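Local atomic coordinates of myosin-I heavy chain (Dictyostelium discoideum, PDB entry 5EJR), a protein that is an actin-based motor with ATPase activity involved in the early steps of phagocytosis and adhesion, here represented by a MyTH4-FERM unit of its tail. Residues A[54-58]-A[59-63]; A[231-234]-A[235-239]; A[308-311]-A[312-316]; A[467-471]-A[472-476]. One frame throughout, in Å; residues are numbered along the deposited sequence.

Interaction 1: residues A[54-58]-A[59-63]; sequences IEMEA and KLSKK
The hydroxyl of S61 turns back onto the carbonyl of E57, the N-cap residue of helix 58-75, and this is the tight part of the first turn. OG of S61 donates to O of E57 at 2.7 Å, coming from above the carbonyl plane, while N of S61 reaches the same oxygen within that plane at 3.1 Å. Serine suits the place because its short side chain, with OG beside its own backbone N (chi1 -39°), can fold onto the preceding turn and give one carbonyl two donors. K62 N to A58 O, a longer bond of 3.3 Å, carries the helical pattern on.

M56 closes the side of the turn next to S61. Its CG lies between backbone N and carbonyl carbon (chi1 61°), and the extended thioether then crosses L60 at about a right angle, CE resting 3.8 Å from L60 CB. A long, flexible, unbranched apolar chain is well matched to such a reach. The outer side is looser: E57 runs alongside L60, its OE2 no nearer than 3.7 Å to L60 CD1, and the long chains of K59 and K62 lead away from the turn, as expected of lysines on an exposed helix surface.

In the MyTH4 region, M56 also touches L103 in a loop and E106 of helix 104-113, K63 bonds to N100, and E55 packs on R15 and K18 of helix 15-25.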
loop_
_atom_site.group_PDB
_atom_site.type_symbol
_atom_site.label_atom_id
_atom_site.label_comp_id
_atom_site.label_asym_id
_atom_site.label_seq_id
_atom_site.Cartn_x
_atom_site.Cartn_y
_atom_site.Cartn_z
ATOM N N ILE A 54 4.689 -34.265 -1.992
ATOM C CA ILE A 54 3.420 -34.844 -2.434
ATOM C C ILE A 54 3.568 -35.313 -3.884
ATOM O O ILE A 54 4.225 -34.641 -4.684
ATOM C CB ILE A 54 2.245 -33.836 -2.227
ATOM C CG1 ILE A 54 1.968 -33.621 -0.723
ATOM C CG2 ILE A 54 0.954 -34.257 -2.965
ATOM C CD1 ILE A 54 1.272 -32.301 -0.381
ATOM N N GLU A 55 2.978 -36.476 -4.216
ATOM C CA GLU A 55 3.008 -36.973 -5.584
ATOM C C GLU A 55 2.046 -36.102 -6.378
ATOM O O GLU A 55 0.853 -36.014 -6.044
ATOM C CB GLU A 55 2.606 -38.454 -5.671
ATOM C CG GLU A 55 2.812 -39.046 -7.060
ATOM C CD GLU A 55 2.349 -40.480 -7.219
ATOM O OE1 GLU A 55 3.178 -41.392 -6.996
ATOM O OE2 GLU A 55 1.162 -40.696 -7.556
ATOM N N MET A 56 2.594 -35.408 -7.380
ATOM C CA MET A 56 1.852 -34.527 -8.281
ATOM C C MET A 56 2.585 -34.432 -9.617
ATOM O O MET A 56 3.695 -34.958 -9.737
ATOM C CB MET A 56 1.653 -33.135 -7.650
ATOM C CG MET A 56 2.943 -32.414 -7.346
ATOM S SD MET A 56 2.724 -31.186 -6.042
ATOM C CE MET A 56 4.160 -30.345 -6.233
ATOM N N GLU A 57 1.973 -33.723 -10.603
ATOM C CA GLU A 57 2.489 -33.474 -11.959
ATOM C C GLU A 57 3.890 -32.882 -11.886
ATOM O O GLU A 57 4.178 -32.143 -10.947
ATOM C CB GLU A 57 1.554 -32.525 -12.733
ATOM C CG GLU A 57 0.128 -33.034 -12.891
ATOM C CD GLU A 57 -0.837 -32.608 -11.798
ATOM O OE1 GLU A 57 -0.781 -33.190 -10.689
ATOM O OE2 GLU A 57 -1.660 -31.699 -12.056
ATOM N N ALA A 58 4.755 -33.210 -12.865
ATOM C CA ALA A 58 6.157 -32.771 -12.925
ATOM C C ALA A 58 6.359 -31.262 -13.090
ATOM O O ALA A 58 7.436 -30.754 -12.756
ATOM C CB ALA A 58 6.896 -33.524 -14.014
ATOM N N LYS A 59 5.345 -30.553 -13.623
ATOM C CA LYS A 59 5.368 -29.092 -13.790
ATOM C C LYS A 59 5.323 -28.453 -12.370
ATOM O O LYS A 59 6.113 -27.556 -12.062
ATOM C CB LYS A 59 4.139 -28.645 -14.604
ATOM C CG LYS A 59 4.208 -27.228 -15.132
ATOM C CD LYS A 59 2.907 -26.877 -15.817
ATOM C CE LYS A 59 3.101 -25.745 -16.783
ATOM N NZ LYS A 59 1.864 -25.458 -17.556
ATOM N N LEU A 60 4.413 -28.970 -11.519
ATOM C CA LEU A 60 4.199 -28.538 -10.134
ATOM C C LEU A 60 5.354 -28.932 -9.219
ATOM O O LEU A 60 5.719 -28.149 -8.332
ATOM C CB LEU A 60 2.864 -29.090 -9.595
ATOM C CG LEU A 60 1.601 -28.593 -10.304
ATOM C CD1 LEU A 60 0.400 -29.427 -9.931
ATOM C CD2 LEU A 60 1.365 -27.105 -10.076
ATOM N N SER A 61 5.940 -30.134 -9.443
ATOM C CA SER A 61 7.067 -30.649 -8.659
ATOM C C SER A 61 8.314 -29.796 -8.849
ATOM O O SER A 61 9.071 -29.616 -7.897
ATOM C CB SER A 61 7.382 -32.100 -9.027
ATOM O OG SER A 61 6.206 -32.859 -9.255
ATOM N N LYS A 62 8.533 -29.276 -10.077
ATOM C CA LYS A 62 9.685 -28.427 -10.401
ATOM C C LYS A 62 9.633 -27.121 -9.606
ATOM O O LYS A 62 10.665 -26.681 -9.103
ATOM C CB LYS A 62 9.767 -28.159 -11.911
ATOM C CG LYS A 62 11.112 -27.585 -12.369
ATOM C CD LYS A 62 11.086 -27.205 -13.846
ATOM C CE LYS A 62 12.309 -26.431 -14.279
ATOM N NZ LYS A 62 13.500 -27.306 -14.450
ATOM N N LYS A 63 8.426 -26.531 -9.468
ATOM C CA LYS A 63 8.185 -25.294 -8.710
ATOM C C LYS A 63 8.326 -25.570 -7.198
ATOM O O LYS A 63 8.767 -24.695 -6.450
ATOM C CB LYS A 63 6.781 -24.738 -9.003
ATOM C CG LYS A 63 6.571 -24.221 -10.421
ATOM C CD LYS A 63 5.127 -23.803 -10.630
ATOM C CE LYS A 63 4.835 -23.495 -12.076
ATOM N NZ LYS A 63 3.631 -22.634 -12.217
#

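Interaction 2: residues A[231-234]-A[235-239]; sequences TIRE and ITDTV
A capping box opens helix 232-243 in the ubiquitin-like lobe of the FERM domain, and T231 and E234 form it. N of T231 donates to E234 OE1 at 3.0 Å, and N of E234 returns a longer bond to T231 OG1, 3.3 Å. Threonine and glutamate are well suited here: the short hydroxyl takes a first-turn N-H that has no preceding helical carbonyl, and the longer carboxylate reaches back to the N-H of the cap residue itself. From the cap, I235 N reaches T231 O in the ordinary helical way.

One turn on, T236 grips the carbonyl oxygen of I232 twice, its N and its OG1 approaching from opposite faces of the carbonyl plane, with OG1 at 2.8 Å. I232 and I235 run side by side, their CD1 atoms 4.1 Å apart, and both pack on I255 of strand 253-259 and I274 of helix 274-283; branched apolar chains fit this buried face.

On a more polar side, R233 bends at chi2 and chi3 so that its guanidinium comes back over T236, with CB of T236 at one face. F253 O takes a further bond from NH1 of this arginine. D237 lies one turn after R233, close enough for a salt bridge, and the guanidinium grips it side-on: NE at 2.9 Å and NH2 at 2.8 Å both converge on the single oxygen OD1.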
loop_
_atom_site.group_PDB
_atom_site.type_symbol
_atom_site.label_atom_id
_atom_site.label_comp_id
_atom_site.label_asym_id
_atom_site.label_seq_id
_atom_site.Cartn_x
_atom_site.Cartn_y
_atom_site.Cartn_z
ATOM N N THR A 231 -6.853 -1.783 6.301
ATOM C CA THR A 231 -6.923 -1.122 4.995
ATOM C C THR A 231 -6.406 0.317 5.099
ATOM O O THR A 231 -6.359 0.912 6.189
ATOM C CB THR A 231 -8.349 -1.099 4.446
ATOM O OG1 THR A 231 -9.158 -0.315 5.321
ATOM C CG2 THR A 231 -8.927 -2.486 4.205
ATOM N N ILE A 232 -6.082 0.908 3.949
ATOM C CA ILE A 232 -5.631 2.297 3.863
ATOM C C ILE A 232 -6.755 3.243 4.347
ATOM O O ILE A 232 -6.467 4.240 5.013
ATOM C CB ILE A 232 -5.106 2.558 2.421
ATOM C CG1 ILE A 232 -3.798 1.742 2.193
ATOM C CG2 ILE A 232 -4.931 4.074 2.086
ATOM C CD1 ILE A 232 -2.461 2.242 2.904
ATOM N N ARG A 233 -8.032 2.855 4.119
ATOM C CA ARG A 233 -9.178 3.655 4.568
ATOM C C ARG A 233 -9.223 3.734 6.078
ATOM O O ARG A 233 -9.418 4.827 6.616
ATOM C CB ARG A 233 -10.509 3.149 4.001
ATOM C CG ARG A 233 -11.727 4.020 4.364
ATOM C CD ARG A 233 -11.706 5.405 3.696
ATOM N NE ARG A 233 -11.287 6.470 4.613
ATOM C CZ ARG A 233 -11.036 7.730 4.251
ATOM N NH1 ARG A 233 -11.119 8.094 2.975
ATOM N NH2 ARG A 233 -10.678 8.626 5.156
ATOM N N GLU A 234 -8.993 2.597 6.765
ATOM C CA GLU A 234 -8.968 2.531 8.234
ATOM C C GLU A 234 -7.827 3.336 8.837
ATOM O O GLU A 234 -8.069 4.037 9.816
ATOM C CB GLU A 234 -8.948 1.067 8.750
ATOM C CG GLU A 234 -10.217 0.293 8.406
ATOM C CD GLU A 234 -10.156 -1.223 8.533
ATOM O OE1 GLU A 234 -9.048 -1.798 8.417
ATOM O OE2 GLU A 234 -11.232 -1.844 8.705
ATOM N N ILE A 235 -6.590 3.246 8.289
ATOM C CA ILE A 235 -5.491 4.058 8.815
ATOM C C ILE A 235 -5.713 5.543 8.551
ATOM O O ILE A 235 -5.308 6.342 9.388
ATOM C CB ILE A 235 -4.044 3.668 8.457
ATOM C CG1 ILE A 235 -3.840 3.509 6.947
ATOM C CG2 ILE A 235 -3.541 2.453 9.242
ATOM C CD1 ILE A 235 -2.522 4.111 6.497
ATOM N N THR A 236 -6.310 5.923 7.381
ATOM C CA THR A 236 -6.601 7.334 7.091
ATOM C C THR A 236 -7.559 7.841 8.177
ATOM O O THR A 236 -7.325 8.904 8.740
ATOM C CB THR A 236 -7.210 7.531 5.676
ATOM O OG1 THR A 236 -6.329 6.996 4.681
ATOM C CG2 THR A 236 -7.457 8.997 5.360
ATOM N N ASP A 237 -8.597 7.054 8.497
ATOM C CA ASP A 237 -9.586 7.398 9.521
ATOM C C ASP A 237 -8.974 7.621 10.904
ATOM O O ASP A 237 -9.280 8.626 11.559
ATOM C CB ASP A 237 -10.678 6.333 9.574
ATOM C CG ASP A 237 -11.641 6.407 8.414
ATOM O OD1 ASP A 237 -11.340 7.131 7.432
ATOM O OD2 ASP A 237 -12.693 5.733 8.475
ATOM N N THR A 238 -8.071 6.719 11.323
ATOM C CA THR A 238 -7.429 6.804 12.633
ATOM C C THR A 238 -6.461 7.986 12.720
ATOM O O THR A 238 -6.581 8.769 13.659
ATOM C CB THR A 238 -6.773 5.453 13.049
ATOM O OG1 THR A 238 -5.582 5.212 12.286
ATOM C CG2 THR A 238 -7.727 4.267 12.924
ATOM N N VAL A 239 -5.528 8.151 11.754
ATOM C CA VAL A 239 -4.589 9.286 11.854
ATOM C C VAL A 239 -5.297 10.626 11.790
ATOM O O VAL A 239 -4.844 11.572 12.417
ATOM C CB VAL A 239 -3.362 9.295 10.923
ATOM C CG1 VAL A 239 -2.308 8.310 11.373
ATOM C CG2 VAL A 239 -3.739 9.135 9.443
#

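Interaction 3: residues A[308-311]-A[312-316]; sequences DQEH and LWTDD
L312 lies between the side chains of Q309 and H311 in the short helix 311-314, a single turn in the FERM central-lobe region that leads into helix 317-332. Its two methyls divide the work. CD1 approaches Q309, 3.4 Å from OE1, whereas CD2 lies beside the imidazole, 3.7 Å from H311 CD2. The leucine CG stands beside its backbone N (chi1 -59°), which sets the fork where each methyl meets its partner; a branched chain can thus serve both neighbours. H311 takes the less common setting, CG between N and the carbonyl carbon (chi1 54°), and this lays its ring side by side with L312, pointing the same way.

The carbonyl of E310 gathers the backbone of the turn. N of T314 meets it in the carbonyl plane at 2.8 Å, and N of W313 comes from above that plane. The hydroxyl of T314 is also 3.0 Å from E310 O and may bond to it, though its single proton has another possible acceptor nearby. At the turn's end D315 folds back, its OD1 coming 3.5 Å from H311 CB, while its N bonds to H311 O. The following D316 caps helix 317-332, accepting from C319 N, a role for which a short carboxylate is well fitted.

W313 is the buried member, packed on I306 and on F320 of helix 317-332, as suits a large aromatic. Its polar edge is served by water: one molecule, in the indole plane, accepts from W313 NE1 at 3.0 Å and donates to Q309 OE1 at 2.8 Å.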
loop_
_atom_site.group_PDB
_atom_site.type_symbol
_atom_site.label_atom_id
_atom_site.label_comp_id
_atom_site.label_asym_id
_atom_site.label_seq_id
_atom_site.Cartn_x
_atom_site.Cartn_y
_atom_site.Cartn_z
ATOM N N ASP A 308 -17.966 33.861 -0.010
ATOM C CA ASP A 308 -19.363 34.031 0.376
ATOM C C ASP A 308 -19.954 32.779 1.010
ATOM O O ASP A 308 -21.129 32.797 1.363
ATOM C CB ASP A 308 -20.204 34.542 -0.803
ATOM C CG ASP A 308 -19.764 35.923 -1.291
ATOM O OD1 ASP A 308 -19.662 36.845 -0.458
ATOM O OD2 ASP A 308 -19.495 36.066 -2.491
ATOM N N GLN A 309 -19.142 31.690 1.166
ATOM C CA GLN A 309 -19.569 30.440 1.813
ATOM C C GLN A 309 -18.438 29.934 2.712
ATOM O O GLN A 309 -18.095 28.736 2.701
ATOM C CB GLN A 309 -19.933 29.367 0.786
ATOM C CG GLN A 309 -20.877 29.804 -0.315
ATOM C CD GLN A 309 -21.233 28.645 -1.213
ATOM O OE1 GLN A 309 -20.418 27.765 -1.519
ATOM N NE2 GLN A 309 -22.477 28.618 -1.648
ATOM N N GLU A 310 -17.877 30.846 3.507
ATOM C CA GLU A 310 -16.707 30.590 4.373
ATOM C C GLU A 310 -16.862 29.399 5.303
ATOM O O GLU A 310 -15.897 28.660 5.469
ATOM C CB GLU A 310 -16.281 31.848 5.170
ATOM C CG GLU A 310 -17.247 32.280 6.263
ATOM C CD GLU A 310 -17.063 33.686 6.801
ATOM O OE1 GLU A 310 -17.190 34.646 6.007
ATOM O OE2 GLU A 310 -16.855 33.831 8.030
ATOM N N HIS A 311 -18.060 29.219 5.913
ATOM C CA HIS A 311 -18.335 28.115 6.852
ATOM C C HIS A 311 -18.064 26.731 6.256
ATOM O O HIS A 311 -17.669 25.825 6.983
ATOM C CB HIS A 311 -19.790 28.178 7.378
ATOM C CG HIS A 311 -20.806 28.230 6.289
ATOM N ND1 HIS A 311 -21.153 29.424 5.690
ATOM C CD2 HIS A 311 -21.616 27.258 5.827
ATOM C CE1 HIS A 311 -22.132 29.126 4.852
ATOM N NE2 HIS A 311 -22.435 27.839 4.897
ATOM N N LEU A 312 -18.290 26.554 4.952
ATOM C CA LEU A 312 -18.054 25.262 4.304
ATOM C C LEU A 312 -16.574 24.889 4.369
ATOM O O LEU A 312 -16.211 23.713 4.291
ATOM C CB LEU A 312 -18.563 25.258 2.840
ATOM C CG LEU A 312 -20.050 25.555 2.649
ATOM C CD1 LEU A 312 -20.401 25.633 1.168
ATOM C CD2 LEU A 312 -20.959 24.471 3.409
ATOM N N TRP A 313 -15.726 25.905 4.501
ATOM C CA TRP A 313 -14.284 25.681 4.516
ATOM C C TRP A 313 -13.683 25.831 5.918
ATOM O O TRP A 313 -12.738 25.130 6.246
ATOM C CB TRP A 313 -13.649 26.716 3.579
ATOM C CG TRP A 313 -14.100 26.585 2.158
ATOM C CD1 TRP A 313 -15.285 27.010 1.623
ATOM C CD2 TRP A 313 -13.391 25.938 1.098
ATOM N NE1 TRP A 313 -15.345 26.685 0.288
ATOM C CE2 TRP A 313 -14.166 26.090 -0.077
ATOM C CE3 TRP A 313 -12.120 25.328 1.003
ATOM C CZ2 TRP A 313 -13.728 25.626 -1.328
ATOM C CZ3 TRP A 313 -11.705 24.848 -0.228
ATOM C CH2 TRP A 313 -12.500 25.012 -1.378
ATOM N N THR A 314 -14.205 26.765 6.722
ATOM C CA THR A 314 -13.614 27.067 8.020
ATOM C C THR A 314 -14.280 26.413 9.259
ATOM O O THR A 314 -13.628 26.408 10.301
ATOM C CB THR A 314 -13.544 28.571 8.202
ATOM O OG1 THR A 314 -14.877 29.026 8.273
ATOM C CG2 THR A 314 -12.721 29.297 7.082
ATOM N N ASP A 315 -15.536 25.877 9.181
ATOM C CA ASP A 315 -16.168 25.237 10.362
ATOM C C ASP A 315 -15.253 24.225 11.050
ATOM O O ASP A 315 -15.142 24.237 12.263
ATOM C CB ASP A 315 -17.518 24.583 10.028
ATOM C CG ASP A 315 -18.670 25.571 9.975
ATOM O OD1 ASP A 315 -18.436 26.776 10.229
ATOM O OD2 ASP A 315 -19.794 25.146 9.645
ATOM N N ASP A 316 -14.586 23.372 10.271
ATOM C CA ASP A 316 -13.571 22.485 10.778
ATOM C C ASP A 316 -12.266 23.263 10.566
ATOM O O ASP A 316 -11.714 23.223 9.462
ATOM C CB ASP A 316 -13.561 21.142 10.025
ATOM C CG ASP A 316 -12.629 20.099 10.621
ATOM O OD1 ASP A 316 -11.668 20.487 11.298
ATOM O OD2 ASP A 316 -12.809 18.898 10.319
HETATM O O HOH W 1 -17.614 27.456 -1.444
#

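Interaction 4: residues A[467-471]-A[472-476]; sequences VAFTD and DTFCI
F469 lies beside F474 across a two-stranded antiparallel beta hairpin, 466-469 with 473-477, in the PTB/PH-like lobe of the FERM domain. The rings point the same way with planes at 20°, yet they are slid so far, with ring centroids 5.2 Å apart, that they barely overlap, and the touch falls between CE1 of F469 and CD1 of F474. The two residues form a non-hydrogen-bonded pair and, like any directly opposed residues, send their side chains to the same face. V467 and I476, the next such pair on that face, meet through V467 CG1 and I476 CG2 at 3.5 Å. Helix 494-505 covers the edge strand through Y501 on V467 and through H494, I497 and A498 on F469, so large apolar residues are apt here. A468 and C475, on the other face, make the hydrogen-bonded pair, with two backbone bonds of 2.8 Å, A468 N to C475 O and C475 N to A468 O. Strand 486-490 extends the sheet beyond 473-477.

Polar residues shape the turn, where D471 and D472 are exposed as befits carboxylates. T470 N bonds to T473 O across the neck. The T470 hydroxyl, set between its backbone N and carbonyl carbon (chi1 81°), accepts from D472 N at 3.3 Å, which fits threonine to a hairpin end. That same OG1 also shares a hydrogen bond with T473 OG1 at 2.8 Å, in which either hydroxyl could be the donor.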
loop_
_atom_site.group_PDB
_atom_site.type_symbol
_atom_site.label_atom_id
_atom_site.label_comp_id
_atom_site.label_asym_id
_atom_site.label_seq_id
_atom_site.Cartn_x
_atom_site.Cartn_y
_atom_site.Cartn_z
ATOM N N VAL A 467 -18.946 2.939 -15.831
ATOM C CA VAL A 467 -17.506 2.809 -15.993
ATOM C C VAL A 467 -17.131 1.338 -15.924
ATOM O O VAL A 467 -17.875 0.535 -15.353
ATOM C CB VAL A 467 -16.676 3.671 -15.004
ATOM C CG1 VAL A 467 -16.897 5.157 -15.252
ATOM C CG2 VAL A 467 -16.954 3.285 -13.553
ATOM N N ALA A 468 -15.963 1.001 -16.461
ATOM C CA ALA A 468 -15.435 -0.361 -16.435
ATOM C C ALA A 468 -13.941 -0.311 -16.295
ATOM O O ALA A 468 -13.309 0.673 -16.704
ATOM C CB ALA A 468 -15.805 -1.104 -17.710
ATOM N N PHE A 469 -13.376 -1.391 -15.743
ATOM C CA PHE A 469 -11.948 -1.520 -15.502
ATOM C C PHE A 469 -11.382 -2.848 -15.970
ATOM O O PHE A 469 -12.061 -3.878 -15.937
ATOM C CB PHE A 469 -11.689 -1.368 -13.982
ATOM C CG PHE A 469 -12.121 -0.047 -13.383
ATOM C CD1 PHE A 469 -11.263 1.051 -13.386
ATOM C CD2 PHE A 469 -13.387 0.101 -12.813
ATOM C CE1 PHE A 469 -11.662 2.268 -12.819
ATOM C CE2 PHE A 469 -13.795 1.329 -12.286
ATOM C CZ PHE A 469 -12.943 2.410 -12.323
ATOM N N THR A 470 -10.116 -2.820 -16.395
ATOM C CA THR A 470 -9.327 -4.013 -16.718
ATOM C C THR A 470 -8.030 -3.836 -15.932
ATOM O O THR A 470 -7.843 -2.779 -15.323
ATOM C CB THR A 470 -9.070 -4.274 -18.230
ATOM O OG1 THR A 470 -7.997 -3.465 -18.703
ATOM C CG2 THR A 470 -10.317 -4.145 -19.121
ATOM N N ASP A 471 -7.143 -4.853 -15.916
ATOM C CA ASP A 471 -5.852 -4.717 -15.219
ATOM C C ASP A 471 -4.950 -3.598 -15.806
ATOM O O ASP A 471 -4.062 -3.129 -15.111
ATOM C CB ASP A 471 -5.090 -6.055 -15.112
ATOM C CG ASP A 471 -5.131 -6.971 -16.332
ATOM O OD1 ASP A 471 -5.626 -6.529 -17.403
ATOM O OD2 ASP A 471 -4.680 -8.132 -16.212
ATOM N N ASP A 472 -5.223 -3.126 -17.026
ATOM C CA ASP A 472 -4.428 -2.060 -17.632
ATOM C C ASP A 472 -5.273 -0.911 -18.253
ATOM O O ASP A 472 -4.712 -0.059 -18.965
ATOM C CB ASP A 472 -3.431 -2.656 -18.660
ATOM C CG ASP A 472 -4.055 -3.316 -19.877
ATOM O OD1 ASP A 472 -5.307 -3.418 -19.930
ATOM O OD2 ASP A 472 -3.294 -3.735 -20.779
ATOM N N THR A 473 -6.609 -0.877 -18.008
ATOM C CA THR A 473 -7.422 0.214 -18.566
ATOM C C THR A 473 -8.518 0.712 -17.647
ATOM O O THR A 473 -9.005 -0.019 -16.788
ATOM C CB THR A 473 -8.083 -0.131 -19.929
ATOM O OG1 THR A 473 -9.082 -1.130 -19.727
ATOM C CG2 THR A 473 -7.094 -0.546 -21.030
ATOM N N PHE A 474 -8.947 1.954 -17.893
ATOM C CA PHE A 474 -10.116 2.583 -17.298
ATOM C C PHE A 474 -11.015 2.956 -18.480
ATOM O O PHE A 474 -10.536 3.485 -19.480
ATOM C CB PHE A 474 -9.737 3.783 -16.404
ATOM C CG PHE A 474 -10.859 4.704 -15.985
ATOM C CD1 PHE A 474 -12.013 4.204 -15.398
ATOM C CD2 PHE A 474 -10.745 6.078 -16.145
ATOM C CE1 PHE A 474 -13.042 5.061 -14.996
ATOM C CE2 PHE A 474 -11.775 6.929 -15.746
ATOM C CZ PHE A 474 -12.906 6.420 -15.157
ATOM N N CYS A 475 -12.310 2.639 -18.383
ATOM C CA CYS A 475 -13.275 2.879 -19.450
ATOM C C CYS A 475 -14.522 3.617 -18.950
ATOM O O CYS A 475 -15.073 3.226 -17.926
ATOM C CB CYS A 475 -13.646 1.555 -20.118
ATOM S SG CYS A 475 -14.908 1.707 -21.404
ATOM N N ILE A 476 -14.981 4.653 -19.685
ATOM C CA ILE A 476 -16.203 5.430 -19.369
ATOM C C ILE A 476 -17.221 5.243 -20.505
ATOM O O ILE A 476 -16.866 5.395 -21.663
ATOM C CB ILE A 476 -15.985 6.947 -19.000
ATOM C CG1 ILE A 476 -15.321 7.751 -20.128
ATOM C CG2 ILE A 476 -15.193 7.101 -17.681
ATOM C CD1 ILE A 476 -15.396 9.310 -19.925
#

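From the N terminus the four contacts follow in series, none nesting in or crossing another, and each closes a short local turn. Interaction 1 starts helix 58-75 in the MyTH4 region. Interaction 2 starts helix 232-243 in the ubiquitin-like part of the FERM domain, its centre about 42 Å from that of interaction 1. Interaction 3 forms the one-turn helix leading into 317-332 in the central lobe; its centre lies about 65 Å from that of interaction 1. Interaction 4 closes the 466-477 hairpin of the PTB-like lobe, its nearest atoms about 16 Å from interaction 2. Each ties together neighbouring residues within its own region, and none bridges two regions.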